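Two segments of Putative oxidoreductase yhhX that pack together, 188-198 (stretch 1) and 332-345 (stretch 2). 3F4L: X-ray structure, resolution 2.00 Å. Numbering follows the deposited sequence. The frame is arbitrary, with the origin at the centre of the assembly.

Stretch 1, residues 188-198: GRPDHVAYDIR
Stretch 2 (332-345) GFEQASPSTVTLAK

Strands 192-198 and 339-342 of one chain run antiparallel (166° between N-to-C directions, axes 4.6 Å apart at closest), and the two stretches bury 910 Å² in all. Val193 pairs with Val341 through N to O bonds of 2.8 Å in both directions; Tyr195 pairs with Ser339, Tyr195 N to Ser339 O 2.7 Å and Ser339 N to Tyr195 O 3.1 Å. Between these pairs, Ala194 faces Thr340 with CA atoms 4.2 Å apart. The ladder extends at one end by Leu343 N to Asp191 O (2.9 Å). At the other, beyond the cis peptide before Pro338, Ser337 (chi1 t) takes over with its side chain: Ile197 N donates to Ser337 OG at 2.9 Å, and a water links that OG to Asp196 OD1.

Tyr195 (chi1 m, chi2 93°) is the most covered residue. Its ring lies with one face under Gly332 CA, 3.4 Å from the centroid, while its edge meets Val341, CE1 to CG2 3.6 Å. Glycine suits this spot: a CB would fall 3.1 Å from Tyr195 CE2 and 3.3 Å from Ile197 CD1. Ile197 (m, t) extends CD1 over the Phe333 ring, 4.0 Å from CZ. Leu343 (m, p) points toward stretch 1, its CD1 3.5 Å from Val193 CG2 and its CD2 3.6 Å from Pro190 CG, so its two methyls each meet an apolar side chain of stretch 1.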

# COMPACT_ATOMS: atom_id res chain seq x y z
N GLY A 188 -2.91 -19.23 -3.60
CA GLY A 188 -3.70 -19.77 -4.69
C GLY A 188 -4.35 -18.75 -5.61
O GLY A 188 -3.76 -17.71 -5.93
N ARG A 189 -5.56 -19.07 -6.04
CA ARG A 189 -6.35 -18.25 -6.97
C ARG A 189 -7.22 -17.23 -6.21
O ARG A 189 -8.09 -17.60 -5.43
CB ARG A 189 -7.25 -19.17 -7.79
CG ARG A 189 -7.25 -18.99 -9.30
CD ARG A 189 -8.04 -20.13 -9.97
NE ARG A 189 -7.60 -20.42 -11.34
CZ ARG A 189 -8.09 -21.40 -12.10
NH1 ARG A 189 -9.03 -22.21 -11.64
NH2 ARG A 189 -7.62 -21.59 -13.33
N PRO A 190 -7.00 -15.93 -6.45
CA PRO A 190 -7.79 -14.90 -5.77
C PRO A 190 -9.21 -14.77 -6.31
O PRO A 190 -9.49 -15.20 -7.44
CB PRO A 190 -6.98 -13.63 -6.02
CG PRO A 190 -6.46 -13.85 -7.40
CD PRO A 190 -6.01 -15.32 -7.36
N ASP A 191 -10.07 -14.16 -5.51
CA ASP A 191 -11.46 -13.92 -5.88
C ASP A 191 -11.54 -12.69 -6.79
O ASP A 191 -12.28 -12.68 -7.77
CB ASP A 191 -12.32 -13.63 -4.64
CG ASP A 191 -12.34 -14.78 -3.65
OD1 ASP A 191 -12.41 -15.95 -4.10
OD2 ASP A 191 -12.29 -14.51 -2.43
N HIS A 192 -10.79 -11.65 -6.42
CA HIS A 192 -10.77 -10.40 -7.16
C HIS A 192 -9.36 -9.83 -7.28
O HIS A 192 -8.46 -10.18 -6.51
CB HIS A 192 -11.60 -9.34 -6.42
CG HIS A 192 -12.88 -9.84 -5.85
ND1 HIS A 192 -13.99 -10.10 -6.63
CD2 HIS A 192 -13.24 -10.13 -4.58
CE1 HIS A 192 -14.98 -10.52 -5.85
NE2 HIS A 192 -14.55 -10.54 -4.61
N VAL A 193 -9.18 -8.96 -8.26
CA VAL A 193 -7.90 -8.30 -8.46
C VAL A 193 -8.12 -6.82 -8.77
O VAL A 193 -8.95 -6.48 -9.62
CB VAL A 193 -7.09 -8.91 -9.63
CG1 VAL A 193 -5.78 -8.14 -9.80
CG2 VAL A 193 -6.80 -10.38 -9.36
N ALA A 194 -7.41 -5.95 -8.06
CA ALA A 194 -7.49 -4.51 -8.30
C ALA A 194 -6.17 -4.12 -8.97
O ALA A 194 -5.10 -4.45 -8.45
CB ALA A 194 -7.65 -3.74 -6.98
N TYR A 195 -6.25 -3.41 -10.09
CA TYR A 195 -5.07 -2.99 -10.83
C TYR A 195 -4.82 -1.48 -10.86
O TYR A 195 -5.76 -0.68 -10.94
CB TYR A 195 -5.15 -3.44 -12.30
CG TYR A 195 -5.41 -4.90 -12.58
CD1 TYR A 195 -6.71 -5.37 -12.78
CD2 TYR A 195 -4.36 -5.81 -12.71
CE1 TYR A 195 -6.96 -6.70 -13.11
CE2 TYR A 195 -4.59 -7.14 -13.05
CZ TYR A 195 -5.89 -7.58 -13.25
OH TYR A 195 -6.12 -8.90 -13.58
N ASP A 196 -3.55 -1.11 -10.80
CA ASP A 196 -3.06 0.26 -10.90
C ASP A 196 -1.77 0.10 -11.70
O ASP A 196 -0.76 -0.35 -11.17
CB ASP A 196 -2.73 0.86 -9.52
CG ASP A 196 -1.83 2.09 -9.62
OD1 ASP A 196 -2.03 2.90 -10.56
OD2 ASP A 196 -0.93 2.26 -8.76
N ILE A 197 -1.82 0.45 -12.98
CA ILE A 197 -0.67 0.31 -13.87
C ILE A 197 -0.39 1.64 -14.56
O ILE A 197 -1.20 2.13 -15.34
CB ILE A 197 -0.95 -0.77 -14.94
CG1 ILE A 197 -1.37 -2.08 -14.27
CG2 ILE A 197 0.29 -0.99 -15.81
CD1 ILE A 197 -1.88 -3.16 -15.23
N ARG A 198 0.78 2.22 -14.27
CA ARG A 198 1.14 3.51 -14.84
C ARG A 198 2.54 3.60 -15.45
O ARG A 198 3.44 2.84 -15.09
CB ARG A 198 0.98 4.60 -13.77
CG ARG A 198 -0.09 4.30 -12.75
CD ARG A 198 -0.68 5.54 -12.09
NE ARG A 198 0.24 6.30 -11.25
CZ ARG A 198 0.82 5.84 -10.14
NH1 ARG A 198 0.60 4.61 -9.72
NH2 ARG A 198 1.60 6.65 -9.42
N GLY A 332 -5.14 -7.30 -16.69
CA GLY A 332 -4.72 -6.02 -16.15
C GLY A 332 -4.85 -4.96 -17.24
O GLY A 332 -4.94 -3.77 -16.96
N PHE A 333 -4.85 -5.41 -18.49
CA PHE A 333 -4.96 -4.51 -19.63
C PHE A 333 -6.32 -4.67 -20.32
O PHE A 333 -6.51 -4.23 -21.46
CB PHE A 333 -3.80 -4.78 -20.60
CG PHE A 333 -2.45 -4.52 -19.99
CD1 PHE A 333 -1.98 -3.22 -19.84
CD2 PHE A 333 -1.69 -5.56 -19.49
CE1 PHE A 333 -0.77 -2.97 -19.20
CE2 PHE A 333 -0.48 -5.32 -18.85
CZ PHE A 333 -0.02 -4.02 -18.70
N GLU A 334 -7.25 -5.28 -19.61
CA GLU A 334 -8.60 -5.51 -20.12
C GLU A 334 -9.31 -4.17 -20.27
O GLU A 334 -10.03 -3.94 -21.25
CB GLU A 334 -9.36 -6.40 -19.14
CG GLU A 334 -10.65 -6.98 -19.67
CD GLU A 334 -11.25 -7.98 -18.72
OE1 GLU A 334 -11.70 -7.57 -17.63
OE2 GLU A 334 -11.26 -9.18 -19.05
N GLN A 335 -9.12 -3.29 -19.29
CA GLN A 335 -9.72 -1.96 -19.32
C GLN A 335 -8.70 -0.95 -18.80
O GLN A 335 -7.65 -1.34 -18.27
CB GLN A 335 -11.01 -1.93 -18.50
CG GLN A 335 -10.89 -2.37 -17.06
CD GLN A 335 -12.24 -2.67 -16.43
OE1 GLN A 335 -13.18 -1.87 -16.51
NE2 GLN A 335 -12.35 -3.84 -15.78
N ALA A 336 -8.99 0.34 -18.96
CA ALA A 336 -8.07 1.37 -18.50
C ALA A 336 -7.86 1.30 -16.99
O ALA A 336 -8.76 0.93 -16.24
CB ALA A 336 -8.61 2.76 -18.88
N SER A 337 -6.65 1.66 -16.56
CA SER A 337 -6.29 1.66 -15.14
C SER A 337 -6.72 2.98 -14.49
O SER A 337 -6.65 4.04 -15.12
CB SER A 337 -4.79 1.47 -14.98
OG SER A 337 -4.40 1.58 -13.62
N PRO A 338 -7.14 2.94 -13.21
CA PRO A 338 -7.25 1.76 -12.36
C PRO A 338 -8.52 0.96 -12.62
O PRO A 338 -9.52 1.51 -13.08
CB PRO A 338 -7.24 2.35 -10.96
CG PRO A 338 -8.06 3.58 -11.14
CD PRO A 338 -7.52 4.16 -12.46
N SER A 339 -8.48 -0.33 -12.33
CA SER A 339 -9.65 -1.17 -12.53
C SER A 339 -9.67 -2.36 -11.56
O SER A 339 -8.66 -2.67 -10.93
CB SER A 339 -9.71 -1.70 -13.97
OG SER A 339 -8.73 -2.71 -14.19
N THR A 340 -10.81 -3.02 -11.46
CA THR A 340 -10.94 -4.18 -10.61
C THR A 340 -11.66 -5.26 -11.41
O THR A 340 -12.47 -4.95 -12.29
CB THR A 340 -11.75 -3.86 -9.33
OG1 THR A 340 -11.14 -2.77 -8.64
CG2 THR A 340 -11.77 -5.07 -8.41
N VAL A 341 -11.36 -6.52 -11.12
CA VAL A 341 -11.98 -7.63 -11.81
C VAL A 341 -12.19 -8.79 -10.84
O VAL A 341 -11.50 -8.91 -9.83
CB VAL A 341 -11.11 -8.15 -12.98
CG1 VAL A 341 -10.77 -7.00 -13.93
CG2 VAL A 341 -9.85 -8.79 -12.43
N THR A 342 -13.15 -9.64 -11.17
CA THR A 342 -13.43 -10.83 -10.38
C THR A 342 -12.99 -12.01 -11.23
O THR A 342 -13.28 -12.05 -12.43
CB THR A 342 -14.93 -10.95 -10.05
OG1 THR A 342 -15.68 -10.97 -11.27
CG2 THR A 342 -15.39 -9.77 -9.22
N LEU A 343 -12.28 -12.95 -10.62
CA LEU A 343 -11.81 -14.12 -11.35
C LEU A 343 -12.78 -15.28 -11.24
O LEU A 343 -13.19 -15.67 -10.14
CB LEU A 343 -10.45 -14.58 -10.81
CG LEU A 343 -9.17 -13.89 -11.28
CD1 LEU A 343 -9.22 -12.43 -10.92
CD2 LEU A 343 -7.97 -14.57 -10.63
N ALA A 344 -13.16 -15.85 -12.39
CA ALA A 344 -14.06 -16.99 -12.39
C ALA A 344 -13.20 -18.16 -11.90
O ALA A 344 -13.69 -19.13 -11.32
CB ALA A 344 -14.57 -17.26 -13.80
N LYS A 345 -11.90 -18.02 -12.15
CA LYS A 345 -10.90 -19.01 -11.78
C LYS A 345 -9.52 -18.33 -11.70
O LYS A 345 -8.69 -18.52 -12.61
CB LYS A 345 -10.88 -20.16 -12.79
CG LYS A 345 -12.15 -21.00 -12.81
CD LYS A 345 -12.15 -21.98 -13.98
CE LYS A 345 -11.93 -21.26 -15.30
NZ LYS A 345 -12.88 -20.13 -15.51
OXT LYS A 345 -9.29 -17.59 -10.73
O HOH W 1 -3.71 3.86 -12.77